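MucR Phosphodiesterase (Pseudomonas aeruginosa, PDB 5M1T) is an EAL-domain phosphodiesterase whose pocket holds the ligand C2E beside magnesium ions. Local coordinates at residues A[48-53]-A[64-69]. Residues are numbered along the deposited sequence; the frame is centred on the assembly and turned at random.
Sequences LHYQPK and VEALLR. With MG (magnesium ion), chain D; C2E (9,9'-[(2R,3R,3aS,5S,7aR,9R,10R,10aS,12S,14aR)-3,5,10,12-tetrahydroxy-5,12-dioxidooctahydro-2H,7H-difuro[3,2-d:3',2'-j][1,3,7,9,2,8]tetraoxadiphosphacyclododecine-2,9-diyl]bis(2-amino-1,9-dihydro-6H-purin-6-one)), chain C.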
loop_
_atom_site.group_PDB
_atom_site.type_symbol
_atom_site.label_atom_id
_atom_site.label_comp_id
_atom_site.label_asym_id
_atom_site.label_seq_id
_atom_site.Cartn_x
_atom_site.Cartn_y
_atom_site.Cartn_z
ATOM N N LEU A 48 -23.242 -0.827 7.941
ATOM C CA LEU A 48 -22.338 -1.286 8.992
ATOM C C LEU A 48 -23.079 -1.893 10.154
ATOM O O LEU A 48 -24.054 -1.323 10.661
ATOM C CB LEU A 48 -21.470 -0.162 9.524
ATOM C CG LEU A 48 -20.355 0.313 8.637
ATOM C CD1 LEU A 48 -19.515 1.337 9.397
ATOM C CD2 LEU A 48 -19.486 -0.854 8.217
ATOM N N HIS A 49 -22.598 -3.057 10.582
ATOM C CA HIS A 49 -22.971 -3.587 11.881
ATOM C C HIS A 49 -21.771 -3.406 12.807
ATOM O O HIS A 49 -20.633 -3.251 12.359
ATOM C CB HIS A 49 -23.390 -5.036 11.755
ATOM C CG HIS A 49 -24.735 -5.204 11.117
ATOM N ND1 HIS A 49 -25.476 -6.363 11.214
ATOM C CD2 HIS A 49 -25.481 -4.343 10.386
ATOM C CE1 HIS A 49 -26.602 -6.223 10.540
ATOM N NE2 HIS A 49 -26.634 -5.002 10.035
ATOM N N TYR A 50 -22.043 -3.378 14.097
ATOM C CA TYR A 50 -21.057 -3.062 15.084
ATOM C C TYR A 50 -21.099 -4.157 16.118
ATOM O O TYR A 50 -22.181 -4.527 16.584
ATOM C CB TYR A 50 -21.369 -1.699 15.719
ATOM C CG TYR A 50 -21.406 -0.581 14.699
ATOM C CD1 TYR A 50 -20.259 0.040 14.291
ATOM C CD2 TYR A 50 -22.590 -0.176 14.138
ATOM C CE1 TYR A 50 -20.273 1.040 13.328
ATOM C CE2 TYR A 50 -22.624 0.825 13.170
ATOM C CZ TYR A 50 -21.467 1.428 12.765
ATOM O OH TYR A 50 -21.521 2.436 11.828
ATOM N N GLN A 51 -19.936 -4.719 16.447
ATOM C CA GLN A 51 -19.852 -5.709 17.520
ATOM C C GLN A 51 -19.121 -5.168 18.763
ATOM O O GLN A 51 -18.000 -4.681 18.674
ATOM C CB GLN A 51 -19.188 -6.980 17.045
ATOM C CG GLN A 51 -19.482 -8.105 18.032
ATOM C CD GLN A 51 -18.770 -9.383 17.714
ATOM O OE1 GLN A 51 -17.756 -9.381 17.010
ATOM N NE2 GLN A 51 -19.316 -10.496 18.219
ATOM N N PRO A 52 -19.773 -5.234 19.926
ATOM C CA PRO A 52 -19.177 -4.771 21.180
ATOM C C PRO A 52 -17.873 -5.444 21.518
ATOM O O PRO A 52 -17.756 -6.669 21.312
ATOM C CB PRO A 52 -20.202 -5.185 22.236
ATOM C CG PRO A 52 -21.488 -5.410 21.526
ATOM C CD PRO A 52 -21.147 -5.745 20.105
ATOM N N LYS A 53 -16.892 -4.678 21.987
ATOM C CA LYS A 53 -15.704 -5.268 22.614
ATOM C C LYS A 53 -15.877 -4.885 24.077
ATOM O O LYS A 53 -16.212 -3.741 24.384
ATOM C CB LYS A 53 -14.370 -4.714 22.096
ATOM C CG LYS A 53 -14.199 -4.730 20.575
ATOM C CD LYS A 53 -13.112 -3.755 20.090
ATOM C CE LYS A 53 -11.846 -3.856 20.936
ATOM N NZ LYS A 53 -10.922 -2.742 20.577
ATOM N N VAL A 64 -16.529 -0.749 19.757
ATOM C CA VAL A 64 -17.058 -1.709 18.826
ATOM C C VAL A 64 -16.099 -1.967 17.668
ATOM O O VAL A 64 -15.236 -1.143 17.382
ATOM C CB VAL A 64 -18.420 -1.258 18.235
ATOM C CG1 VAL A 64 -19.458 -1.148 19.335
ATOM C CG2 VAL A 64 -18.311 0.058 17.488
ATOM N N GLU A 65 -16.265 -3.107 17.003
ATOM C CA GLU A 65 -15.674 -3.311 15.696
ATOM C C GLU A 65 -16.746 -3.082 14.623
ATOM O O GLU A 65 -17.818 -3.665 14.696
ATOM C CB GLU A 65 -15.089 -4.730 15.568
ATOM C CG GLU A 65 -14.412 -4.963 14.238
ATOM C CD GLU A 65 -13.720 -6.335 14.110
ATOM O OE1 GLU A 65 -13.794 -7.154 15.057
ATOM O OE2 GLU A 65 -13.095 -6.576 13.055
ATOM N N ALA A 66 -16.445 -2.256 13.637
ATOM C CA ALA A 66 -17.314 -2.076 12.500
ATOM C C ALA A 66 -17.159 -3.238 11.539
ATOM O O ALA A 66 -16.033 -3.603 11.186
ATOM C CB ALA A 66 -16.983 -0.755 11.768
ATOM N N LEU A 67 -18.289 -3.798 11.121
ATOM C CA LEU A 67 -18.341 -4.972 10.273
ATOM C C LEU A 67 -19.359 -4.773 9.112
ATOM O O LEU A 67 -20.550 -4.519 9.316
ATOM C CB LEU A 67 -18.728 -6.205 11.111
ATOM C CG LEU A 67 -17.696 -6.683 12.138
ATOM C CD1 LEU A 67 -18.268 -7.747 13.100
ATOM C CD2 LEU A 67 -16.448 -7.214 11.425
ATOM N N LEU A 68 -18.866 -4.900 7.889
ATOM C CA LEU A 68 -19.648 -4.586 6.728
ATOM C C LEU A 68 -20.650 -5.700 6.448
ATOM O O LEU A 68 -20.336 -6.891 6.593
ATOM C CB LEU A 68 -18.721 -4.383 5.532
ATOM C CG LEU A 68 -19.319 -3.891 4.197
ATOM C CD1 LEU A 68 -19.885 -2.502 4.348
ATOM C CD2 LEU A 68 -18.258 -3.932 3.095
ATOM N N ARG A 69 -21.864 -5.305 6.071
ATOM C CA ARG A 69 -22.884 -6.237 5.615
ATOM C C ARG A 69 -23.496 -5.729 4.293
ATOM O O ARG A 69 -23.471 -4.523 3.989
ATOM C CB ARG A 69 -23.955 -6.370 6.664
ATOM C CG ARG A 69 -23.442 -6.883 8.010
ATOM C CD ARG A 69 -23.399 -8.405 8.023
ATOM N NE ARG A 69 -22.822 -8.963 9.255
ATOM C CZ ARG A 69 -21.520 -9.034 9.554
ATOM N NH1 ARG A 69 -20.602 -8.545 8.749
ATOM N NH2 ARG A 69 -21.133 -9.588 10.687
HETATM MG MG MG D . -11.093 -7.324 12.550
HETATM P P1 C2E C . -12.587 -10.122 11.355
HETATM O O2P C2E C . -11.840 -8.819 11.298
HETATM O O1P C2E C . -11.866 -11.249 12.065
HETATM O "O5'" C2E C . -13.983 -9.831 12.070
HETATM C "C5'" C2E C . -14.503 -10.719 13.035
HETATM C "C4'" C2E C . -15.420 -11.739 12.399
HETATM O "O4'" C2E C . -15.758 -12.724 13.395
HETATM C "C3'" C2E C . -16.734 -11.133 11.938
HETATM O "O3'" C2E C . -17.193 -11.853 10.794
HETATM C "C2'" C2E C . -17.682 -11.389 13.090
HETATM O "O2'" C2E C . -19.053 -11.441 12.693
HETATM C "C1'" C2E C . -17.180 -12.758 13.528
HETATM N N9 C2E C . -17.513 -13.101 14.910
HETATM C C8 C2E C . -17.455 -12.294 15.981
HETATM N N7 C2E C . -17.828 -12.969 17.091
HETATM C C5 C2E C . -18.112 -14.226 16.725
HETATM C C6 C2E C . -18.560 -15.447 17.403
HETATM O O6 C2E C . -18.746 -15.443 18.641
HETATM N N1 C2E C . -18.744 -16.541 16.646
HETATM C C2 C2E C . -18.540 -16.544 15.309
HETATM N N2 C2E C . -18.749 -17.675 14.598
HETATM N N3 C2E C . -18.119 -15.462 14.630
HETATM C C4 C2E C . -17.906 -14.303 15.283
HETATM P P11 C2E C . -17.727 -11.070 9.495
HETATM O O21 C2E C . -18.584 -9.902 9.954
HETATM O O11 C2E C . -18.533 -12.013 8.667
HETATM O O5A C2E C . -16.441 -10.517 8.723
HETATM C C5A C2E C . -15.470 -11.456 8.249
HETATM C C4A C2E C . -14.209 -10.724 7.847
HETATM O O4A C2E C . -14.487 -9.754 6.842
HETATM C C3A C2E C . -13.621 -9.907 8.967
HETATM O O3A C2E C . -12.862 -10.690 9.872
HETATM C C2A C2E C . -12.782 -8.895 8.231
HETATM O O2A C2E C . -11.538 -9.447 7.822
HETATM C C1A C2E C . -13.601 -8.639 6.990
HETATM N N91 C2E C . -14.353 -7.358 7.122
HETATM C C81 C2E C . -15.543 -7.131 7.717
HETATM N N71 C2E C . -15.902 -5.825 7.591
HETATM C C51 C2E C . -14.918 -5.218 6.904
HETATM C C61 C2E C . -14.637 -3.854 6.424
HETATM O O61 C2E C . -15.439 -2.924 6.659
HETATM N N11 C2E C . -13.495 -3.649 5.746
HETATM C C21 C2E C . -12.616 -4.647 5.507
HETATM N N21 C2E C . -11.489 -4.384 4.823
HETATM N N31 C2E C . -12.802 -5.921 5.915
HETATM C C41 C2E C . -13.911 -6.232 6.610
HETATM O O HOH W 1 -11.778 -8.559 14.192
#
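R69 lays its CG over one face of the H49 ring, 3.8 Å from the centroid in a CH-pi contact. The chain turns about CB-CG (chi2 -85°) and crosses the histidine at about a right angle, guanidinium and imidazole planes 45° apart. At the guanidinium edge, near its plane, sits O21 of C2E, gripped by both NH1 and NH2 at 2.7 Å each; NH1 also reaches the carbonyl O of its neighbour L68 from above the carbonyl plane, which fixes the group's rotation. The Y50 ring meets V64 CG2 obliquely, CD1 to CG2 3.7 Å, and takes W111 of helix 93-113 edge-to-face. H49 pairs with L67 and Q51 with E65 through two backbone hydrogen bonds each, H49 N to L67 O being 2.8 Å. E65, extended with CG anti to its N (chi1 -178°), carries OE2 to magnesium at 2.2 Å; N124, E156 and D186 share the metal, while K207 and Q263 hold OE1. Q263 also bonds Q51 OE1, tying the two side chains together. L68 N donates almost straight to N71 of C2E at 3.1 Å. In this antiparallel hairpin of the EAL modified TIM barrel, L48, Y50, V64 and L68 pack on helix 93-113, while Q51, E65 and L67 line the C2E pocket.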